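Local coordinates for protein ATP-dependent RNA helicase HrpB (PDB 6EUD) that hydrolyses ATP to ADP and phosphate as a bacterial DEAH/RHA-type RNA helicase that binds single-stranded RNA, at residues 440-450 with 461-472. Residues are numbered along the deposited sequence; the frame is centred on the assembly and turned at random.
Sequences AKIAAILEEPP and FSRNQPAWQQRS
Ile445 lays its CG1 over one face of the Trp468 indole, 3.8 Å from the centroid of the six-membered ring, a CH-pi contact, while OE1 of Gln465, the N-cap residue of helix 466-479, lies over the rim of the opposite face. At the indole edge, Trp468 NE1 donates to Glu448 O (2.8 Å) almost in the ring plane, and Pro450 CG meets Trp468 CH2 at 3.7 Å. Trp468 CG stands beside its own backbone N (chi1 -76°), which brings the indole to the Glu448 carbonyl just past the end of helix 433-447. The Arg471 guanidinium grips Glu447 side-on, NE to OE1 (2.6 Å) and NH2 to OE2 (3.0 Å), the two planes turned 38° apart. Between these anchors Ala444 CB packs 3.5 Å from Trp468 O, where the axes of segments 440-447 and 466-472 come within 8.3 Å. Farther along, Ile442 CD1 touches CD2 of the Phe461 ring. A leucine in place of Trp468 would probably leave Glu448 O without this donor and open a gap beside Ile445 and Pro450. An apolar, ring-centred interior thus joins helix 433-447 to helices 457-462 and 466-479, and the indole N-H of the buried Trp468 and a peripheral salt bridge probably set how they sit together.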
loop_
_atom_site.group_PDB
_atom_site.type_symbol
_atom_site.label_atom_id
_atom_site.label_comp_id
_atom_site.label_asym_id
_atom_site.label_seq_id
_atom_site.Cartn_x
_atom_site.Cartn_y
_atom_site.Cartn_z
ATOM N N ALA A 440 19.086 18.161 11.328
ATOM C CA ALA A 440 17.999 19.085 10.993
ATOM C C ALA A 440 18.163 19.630 9.583
ATOM O O ALA A 440 17.183 19.791 8.836
ATOM C CB ALA A 440 17.940 20.237 12.002
ATOM N N LYS A 441 19.405 19.931 9.232
ATOM C CA LYS A 441 19.716 20.411 7.900
ATOM C C LYS A 441 19.484 19.311 6.861
ATOM O O LYS A 441 18.848 19.545 5.824
ATOM C CB LYS A 441 21.160 20.909 7.826
ATOM C CG LYS A 441 21.557 21.315 6.419
ATOM C CD LYS A 441 22.318 22.616 6.391
ATOM C CE LYS A 441 22.320 23.151 4.979
ATOM N NZ LYS A 441 23.095 24.411 4.881
ATOM N N ILE A 442 19.990 18.113 7.143
ATOM C CA ILE A 442 19.754 16.979 6.246
ATOM C C ILE A 442 18.263 16.798 6.006
ATOM O O ILE A 442 17.820 16.577 4.875
ATOM C CB ILE A 442 20.333 15.671 6.803
ATOM C CG1 ILE A 442 21.867 15.718 6.780
ATOM C CG2 ILE A 442 19.824 14.473 5.998
ATOM C CD1 ILE A 442 22.473 15.707 5.366
ATOM N N ALA A 443 17.490 16.918 7.079
ATOM C CA ALA A 443 16.059 16.701 7.015
ATOM C C ALA A 443 15.383 17.781 6.174
ATOM O O ALA A 443 14.483 17.496 5.389
ATOM C CB ALA A 443 15.468 16.658 8.421
ATOM N N ALA A 444 15.822 19.022 6.327
ATOM C CA ALA A 444 15.200 20.094 5.572
ATOM C C ALA A 444 15.495 19.886 4.077
ATOM O O ALA A 444 14.632 20.091 3.227
ATOM C CB ALA A 444 15.686 21.457 6.059
ATOM N N ILE A 445 16.704 19.433 3.772
ATOM C CA ILE A 445 17.070 19.099 2.402
ATOM C C ILE A 445 16.210 17.980 1.805
ATOM O O ILE A 445 15.657 18.135 0.716
ATOM C CB ILE A 445 18.547 18.678 2.312
ATOM C CG1 ILE A 445 19.428 19.860 2.692
ATOM C CG2 ILE A 445 18.873 18.193 0.894
ATOM C CD1 ILE A 445 20.880 19.527 2.740
ATOM N N LEU A 446 16.108 16.847 2.499
ATOM C CA LEU A 446 15.328 15.712 1.977
ATOM C C LEU A 446 13.826 16.031 1.807
ATOM O O LEU A 446 13.167 15.467 0.939
ATOM C CB LEU A 446 15.537 14.483 2.878
ATOM C CG LEU A 446 16.982 13.967 2.817
ATOM C CD1 LEU A 446 17.266 12.814 3.788
ATOM C CD2 LEU A 446 17.322 13.539 1.396
ATOM N N GLU A 447 13.295 16.949 2.618
ATOM C CA GLU A 447 11.917 17.448 2.471
ATOM C C GLU A 447 11.708 18.363 1.251
ATOM O O GLU A 447 10.624 18.405 0.670
ATOM C CB GLU A 447 11.495 18.219 3.732
ATOM C CG GLU A 447 11.181 17.357 4.917
ATOM C CD GLU A 447 10.803 18.150 6.174
ATOM O OE1 GLU A 447 10.777 19.417 6.173
ATOM O OE2 GLU A 447 10.518 17.473 7.183
ATOM N N GLU A 448 12.734 19.143 0.917
ATOM C CA GLU A 448 12.679 20.083 -0.203
ATOM C C GLU A 448 13.991 20.009 -0.954
ATOM O O GLU A 448 14.838 20.890 -0.811
ATOM C CB GLU A 448 12.411 21.509 0.279
ATOM C CG GLU A 448 11.421 22.249 -0.593
ATOM C CD GLU A 448 10.019 21.675 -0.488
ATOM O OE1 GLU A 448 9.542 21.486 0.652
ATOM O OE2 GLU A 448 9.406 21.393 -1.543
ATOM N N PRO A 449 14.171 18.927 -1.733
ATOM C CA PRO A 449 15.419 18.619 -2.448
ATOM C C PRO A 449 15.826 19.740 -3.396
ATOM O O PRO A 449 14.954 20.441 -3.903
ATOM C CB PRO A 449 15.070 17.338 -3.237
ATOM C CG PRO A 449 13.891 16.747 -2.512
ATOM C CD PRO A 449 13.118 17.926 -1.998
ATOM N N PRO A 450 17.134 19.894 -3.649
ATOM C CA PRO A 450 17.620 20.841 -4.656
ATOM C C PRO A 450 16.940 20.573 -5.990
ATOM O O PRO A 450 16.517 19.434 -6.249
ATOM C CB PRO A 450 19.115 20.530 -4.753
ATOM C CG PRO A 450 19.445 19.764 -3.555
ATOM C CD PRO A 450 18.212 19.027 -3.149
ATOM N N PHE A 461 24.175 19.905 1.461
ATOM C CA PHE A 461 24.448 20.163 2.873
ATOM C C PHE A 461 25.327 21.392 3.083
ATOM O O PHE A 461 25.098 22.167 3.999
ATOM C CB PHE A 461 25.108 18.942 3.517
ATOM C CG PHE A 461 25.342 19.077 5.003
ATOM C CD1 PHE A 461 26.551 19.569 5.495
ATOM C CD2 PHE A 461 24.362 18.676 5.909
ATOM C CE1 PHE A 461 26.767 19.676 6.858
ATOM C CE2 PHE A 461 24.571 18.788 7.263
ATOM C CZ PHE A 461 25.777 19.286 7.744
ATOM N N SER A 462 26.332 21.559 2.232
ATOM C CA SER A 462 27.260 22.669 2.367
ATOM C C SER A 462 26.627 23.978 1.897
ATOM O O SER A 462 27.166 25.041 2.159
ATOM C CB SER A 462 28.532 22.420 1.567
ATOM O OG SER A 462 28.266 22.661 0.194
ATOM N N ARG A 463 25.505 23.912 1.189
ATOM C CA ARG A 463 24.852 25.138 0.738
ATOM C C ARG A 463 24.098 25.726 1.895
ATOM O O ARG A 463 23.564 24.993 2.714
ATOM C CB ARG A 463 23.904 24.889 -0.421
ATOM C CG ARG A 463 24.544 24.178 -1.570
ATOM C CD ARG A 463 23.683 24.306 -2.787
ATOM N NE ARG A 463 24.220 23.526 -3.887
ATOM C CZ ARG A 463 25.259 23.903 -4.624
ATOM N NH1 ARG A 463 25.881 25.052 -4.377
ATOM N NH2 ARG A 463 25.673 23.125 -5.611
ATOM N N ASN A 464 24.060 27.047 1.995
ATOM C CA ASN A 464 23.420 27.647 3.144
ATOM C C ASN A 464 22.150 28.355 2.666
ATOM O O ASN A 464 21.969 29.549 2.838
ATOM C CB ASN A 464 24.407 28.573 3.865
ATOM C CG ASN A 464 23.902 29.011 5.194
ATOM O OD1 ASN A 464 22.838 28.582 5.591
ATOM N ND2 ASN A 464 24.639 29.874 5.888
ATOM N N GLN A 465 21.291 27.583 2.009
ATOM C CA GLN A 465 20.030 28.091 1.496
ATOM C C GLN A 465 19.120 28.513 2.646
ATOM O O GLN A 465 18.931 27.765 3.594
ATOM C CB GLN A 465 19.359 27.033 0.626
ATOM C CG GLN A 465 17.894 27.242 0.368
ATOM C CD GLN A 465 17.317 26.134 -0.492
ATOM O OE1 GLN A 465 18.030 25.456 -1.248
ATOM N NE2 GLN A 465 16.018 25.926 -0.365
ATOM N N PRO A 466 18.578 29.734 2.575
ATOM C CA PRO A 466 17.792 30.339 3.656
ATOM C C PRO A 466 16.501 29.598 4.002
ATOM O O PRO A 466 16.156 29.568 5.183
ATOM C CB PRO A 466 17.492 31.743 3.124
ATOM C CG PRO A 466 17.742 31.666 1.653
ATOM C CD PRO A 466 18.828 30.684 1.478
ATOM N N ALA A 467 15.805 29.003 3.036
ATOM C CA ALA A 467 14.566 28.283 3.369
ATOM C C ALA A 467 14.857 26.969 4.125
ATOM O O ALA A 467 14.142 26.601 5.056
ATOM C CB ALA A 467 13.735 28.007 2.111
ATOM N N TRP A 468 15.906 26.266 3.717
ATOM C CA TRP A 468 16.386 25.106 4.457
ATOM C C TRP A 468 16.777 25.477 5.876
ATOM O O TRP A 468 16.457 24.766 6.830
ATOM C CB TRP A 468 17.592 24.481 3.762
ATOM C CG TRP A 468 17.245 23.684 2.568
ATOM C CD1 TRP A 468 16.031 23.162 2.256
ATOM C CD2 TRP A 468 18.130 23.324 1.505
ATOM N NE1 TRP A 468 16.100 22.484 1.061
ATOM C CE2 TRP A 468 17.381 22.571 0.581
ATOM C CE3 TRP A 468 19.488 23.560 1.255
ATOM C CZ2 TRP A 468 17.950 22.043 -0.586
ATOM C CZ3 TRP A 468 20.050 23.039 0.100
ATOM C CH2 TRP A 468 19.283 22.293 -0.807
ATOM N N GLN A 469 17.511 26.580 6.001
ATOM C CA GLN A 469 17.883 27.086 7.315
ATOM C C GLN A 469 16.663 27.331 8.187
ATOM O O GLN A 469 16.640 26.905 9.338
ATOM C CB GLN A 469 18.730 28.346 7.193
ATOM C CG GLN A 469 19.422 28.705 8.470
ATOM C CD GLN A 469 20.728 29.426 8.261
ATOM O OE1 GLN A 469 21.747 28.806 8.098
ATOM N NE2 GLN A 469 20.690 30.737 8.214
ATOM N N GLN A 470 15.627 27.933 7.614
ATOM C CA GLN A 470 14.405 28.207 8.349
ATOM C C GLN A 470 13.786 26.918 8.858
ATOM O O GLN A 470 13.405 26.811 10.030
ATOM C CB GLN A 470 13.411 28.960 7.472
ATOM C CG GLN A 470 12.162 29.364 8.214
ATOM C CD GLN A 470 11.178 30.115 7.339
ATOM O OE1 GLN A 470 10.699 29.600 6.324
ATOM N NE2 GLN A 470 10.883 31.354 7.722
ATOM N N ARG A 471 13.709 25.926 7.979
ATOM C CA ARG A 471 13.110 24.656 8.347
ATOM C C ARG A 471 13.921 23.966 9.436
ATOM O O ARG A 471 13.350 23.392 10.365
ATOM C CB ARG A 471 12.982 23.761 7.126
ATOM C CG ARG A 471 12.424 22.407 7.428
ATOM C CD ARG A 471 11.047 22.482 8.066
ATOM N NE ARG A 471 10.447 21.147 8.071
ATOM C CZ ARG A 471 9.391 20.795 8.801
ATOM N NH1 ARG A 471 8.826 21.667 9.631
ATOM N NH2 ARG A 471 8.923 19.557 8.724
ATOM N N SER A 472 15.247 24.037 9.319
ATOM C CA SER A 472 16.142 23.463 10.321
ATOM C C SER A 472 15.880 24.019 11.715
ATOM O O SER A 472 15.774 23.250 12.681
ATOM C CB SER A 472 17.608 23.706 9.950
ATOM O OG SER A 472 17.916 23.061 8.738
HETATM O O HOH W 1 21.018 25.944 5.085
#